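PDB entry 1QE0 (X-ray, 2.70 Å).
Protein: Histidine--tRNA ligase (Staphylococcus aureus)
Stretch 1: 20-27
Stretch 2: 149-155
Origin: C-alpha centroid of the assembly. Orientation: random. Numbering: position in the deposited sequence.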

# COMPACT_ATOMS: atom_id res chain seq x y z
N ARG A 20 -6.15 2.77 3.84
CA ARG A 20 -4.97 3.63 3.82
C ARG A 20 -4.40 3.84 5.19
O ARG A 20 -3.19 3.97 5.34
CB ARG A 20 -5.24 4.96 3.16
CG ARG A 20 -5.67 4.82 1.73
CD ARG A 20 -5.58 6.14 1.05
NE ARG A 20 -6.36 7.14 1.77
CZ ARG A 20 -7.56 7.52 1.38
NH1 ARG A 20 -8.24 8.42 2.04
NH2 ARG A 20 -8.06 6.99 0.28
N TYR A 21 -5.25 3.91 6.20
CA TYR A 21 -4.77 4.07 7.56
C TYR A 21 -3.92 2.85 7.97
O TYR A 21 -2.80 2.98 8.51
CB TYR A 21 -5.96 4.23 8.51
CG TYR A 21 -5.53 4.36 9.92
CD1 TYR A 21 -5.44 3.23 10.73
CD2 TYR A 21 -5.23 5.58 10.46
CE1 TYR A 21 -5.07 3.33 12.04
CE2 TYR A 21 -4.84 5.69 11.80
CZ TYR A 21 -4.77 4.55 12.57
OH TYR A 21 -4.46 4.62 13.89
N ILE A 22 -4.50 1.67 7.75
CA ILE A 22 -3.85 0.41 8.05
C ILE A 22 -2.56 0.27 7.22
O ILE A 22 -1.49 0.05 7.77
CB ILE A 22 -4.82 -0.73 7.79
CG1 ILE A 22 -5.84 -0.75 8.91
CG2 ILE A 22 -4.08 -2.05 7.68
CD1 ILE A 22 -7.01 -1.66 8.65
N GLU A 23 -2.68 0.41 5.91
CA GLU A 23 -1.53 0.31 5.03
C GLU A 23 -0.42 1.23 5.46
O GLU A 23 0.73 0.80 5.51
CB GLU A 23 -1.90 0.63 3.58
CG GLU A 23 -2.90 -0.34 3.04
CD GLU A 23 -3.49 0.09 1.71
OE1 GLU A 23 -3.39 1.28 1.32
OE2 GLU A 23 -4.06 -0.81 1.04
N ASN A 24 -0.74 2.48 5.80
CA ASN A 24 0.29 3.43 6.20
C ASN A 24 0.94 3.05 7.52
O ASN A 24 2.15 3.15 7.69
CB ASN A 24 -0.22 4.87 6.27
CG ASN A 24 0.87 5.87 6.70
OD1 ASN A 24 0.82 6.45 7.79
ND2 ASN A 24 1.85 6.11 5.82
N GLN A 25 0.13 2.56 8.44
CA GLN A 25 0.65 2.14 9.74
C GLN A 25 1.62 0.95 9.62
O GLN A 25 2.59 0.85 10.39
CB GLN A 25 -0.50 1.81 10.68
CG GLN A 25 -0.05 1.24 11.96
CD GLN A 25 -0.96 1.62 13.08
OE1 GLN A 25 -1.49 2.72 13.11
NE2 GLN A 25 -1.11 0.73 14.03
N LEU A 26 1.35 0.04 8.68
CA LEU A 26 2.21 -1.13 8.46
C LEU A 26 3.55 -0.71 7.81
O LEU A 26 4.62 -1.22 8.15
CB LEU A 26 1.50 -2.17 7.61
CG LEU A 26 0.40 -2.99 8.32
CD1 LEU A 26 -0.47 -3.84 7.34
CD2 LEU A 26 1.08 -3.85 9.35
N ASP A 27 3.50 0.27 6.92
CA ASP A 27 4.72 0.74 6.29
C ASP A 27 5.63 1.35 7.35
O ASP A 27 6.85 1.20 7.27
CB ASP A 27 4.38 1.77 5.21
CG ASP A 27 3.58 1.17 4.06
OD1 ASP A 27 3.58 -0.06 3.86
OD2 ASP A 27 2.94 1.94 3.35
N HIS A 149 3.27 -7.19 17.42
CA HIS A 149 3.29 -5.75 17.40
C HIS A 149 2.26 -5.21 16.40
O HIS A 149 1.46 -4.34 16.74
CB HIS A 149 4.70 -5.27 17.06
CG HIS A 149 4.96 -3.83 17.33
ND1 HIS A 149 6.13 -3.19 17.02
CD2 HIS A 149 4.16 -2.86 17.86
CE1 HIS A 149 6.06 -1.92 17.34
NE2 HIS A 149 4.87 -1.69 17.85
N ILE A 150 2.24 -5.75 15.19
CA ILE A 150 1.30 -5.27 14.17
C ILE A 150 -0.11 -5.14 14.72
O ILE A 150 -0.65 -4.03 14.80
CB ILE A 150 1.30 -6.18 12.91
CG1 ILE A 150 2.56 -5.91 12.10
CG2 ILE A 150 0.05 -5.95 12.07
CD1 ILE A 150 2.89 -7.01 11.12
N TYR A 151 -0.66 -6.27 15.14
CA TYR A 151 -2.01 -6.34 15.67
C TYR A 151 -2.22 -5.54 16.94
O TYR A 151 -3.25 -4.90 17.11
CB TYR A 151 -2.42 -7.77 15.87
CG TYR A 151 -2.57 -8.48 14.58
CD1 TYR A 151 -3.73 -8.37 13.85
CD2 TYR A 151 -1.57 -9.25 14.09
CE1 TYR A 151 -3.89 -9.03 12.65
CE2 TYR A 151 -1.71 -9.93 12.89
CZ TYR A 151 -2.87 -9.81 12.18
OH TYR A 151 -3.03 -10.51 11.00
N GLN A 152 -1.24 -5.55 17.84
CA GLN A 152 -1.42 -4.77 19.05
C GLN A 152 -1.37 -3.29 18.75
O GLN A 152 -1.96 -2.50 19.45
CB GLN A 152 -0.37 -5.11 20.09
CG GLN A 152 -0.43 -6.55 20.62
CD GLN A 152 0.44 -6.74 21.84
OE1 GLN A 152 1.61 -6.34 21.86
NE2 GLN A 152 -0.13 -7.32 22.89
N SER A 153 -0.71 -2.90 17.67
CA SER A 153 -0.62 -1.48 17.39
C SER A 153 -1.99 -0.90 17.04
O SER A 153 -2.20 0.31 17.11
CB SER A 153 0.43 -1.19 16.29
OG SER A 153 0.10 -1.69 15.00
N PHE A 154 -2.91 -1.77 16.65
CA PHE A 154 -4.22 -1.30 16.27
C PHE A 154 -5.20 -1.34 17.42
O PHE A 154 -6.34 -0.95 17.26
CB PHE A 154 -4.75 -2.12 15.09
CG PHE A 154 -4.06 -1.82 13.80
CD1 PHE A 154 -4.29 -0.60 13.14
CD2 PHE A 154 -3.18 -2.73 13.23
CE1 PHE A 154 -3.66 -0.29 11.95
CE2 PHE A 154 -2.54 -2.44 12.03
CZ PHE A 154 -2.78 -1.22 11.38
N GLY A 155 -4.76 -1.88 18.55
CA GLY A 155 -5.62 -1.96 19.72
C GLY A 155 -6.34 -3.28 19.93
O GLY A 155 -7.13 -3.40 20.87

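Helices that meet near the end of one of them often combine a small polar anchor with an apolar patch, and residues 20-27 and 149-155 of this histidine--tRNA ligase illustrate the principle. The contact is modest, burying 291 Å² summed over both sides.

The polar part rests on Gln-25, whose CA-to-CB bond points toward the second stretch. Its amide nitrogen NE2 donates to Ser-153 OG at 2.9 Å, and a weak second bond runs from NE2 to Ser-153 O at 3.3 Å. Serine suits this place because its short side chain, with chi1 in the p well, lets one hydroxyl serve twice: OG accepts from Gln-25 while donating to Ile-150 O in a very short bond of 2.5 Å.

The apolar part centres on Phe-154, the residue most covered by the other stretch. Its CE1 lies 3.8 Å from Ile-22 CG1 and 3.9 Å from Tyr-21 CE1, the latter at the ring's edge. Gln-25 joins the two parts, its NE2 sitting over one face of the ring, 3.4 Å from Phe-154 CE1. Separately, Leu-26 CD2 packs 3.6 Å from Ile-150 CG2, a pairing of branched aliphatic side chains, both buried.

Gly-155, the first residue to leave helical phi/psi, has positive phi in a Schellman motif and makes no contact with the first stretch; at these backbone angles a CB would be jammed against the carbonyl O of Phe-154, which calls for glycine.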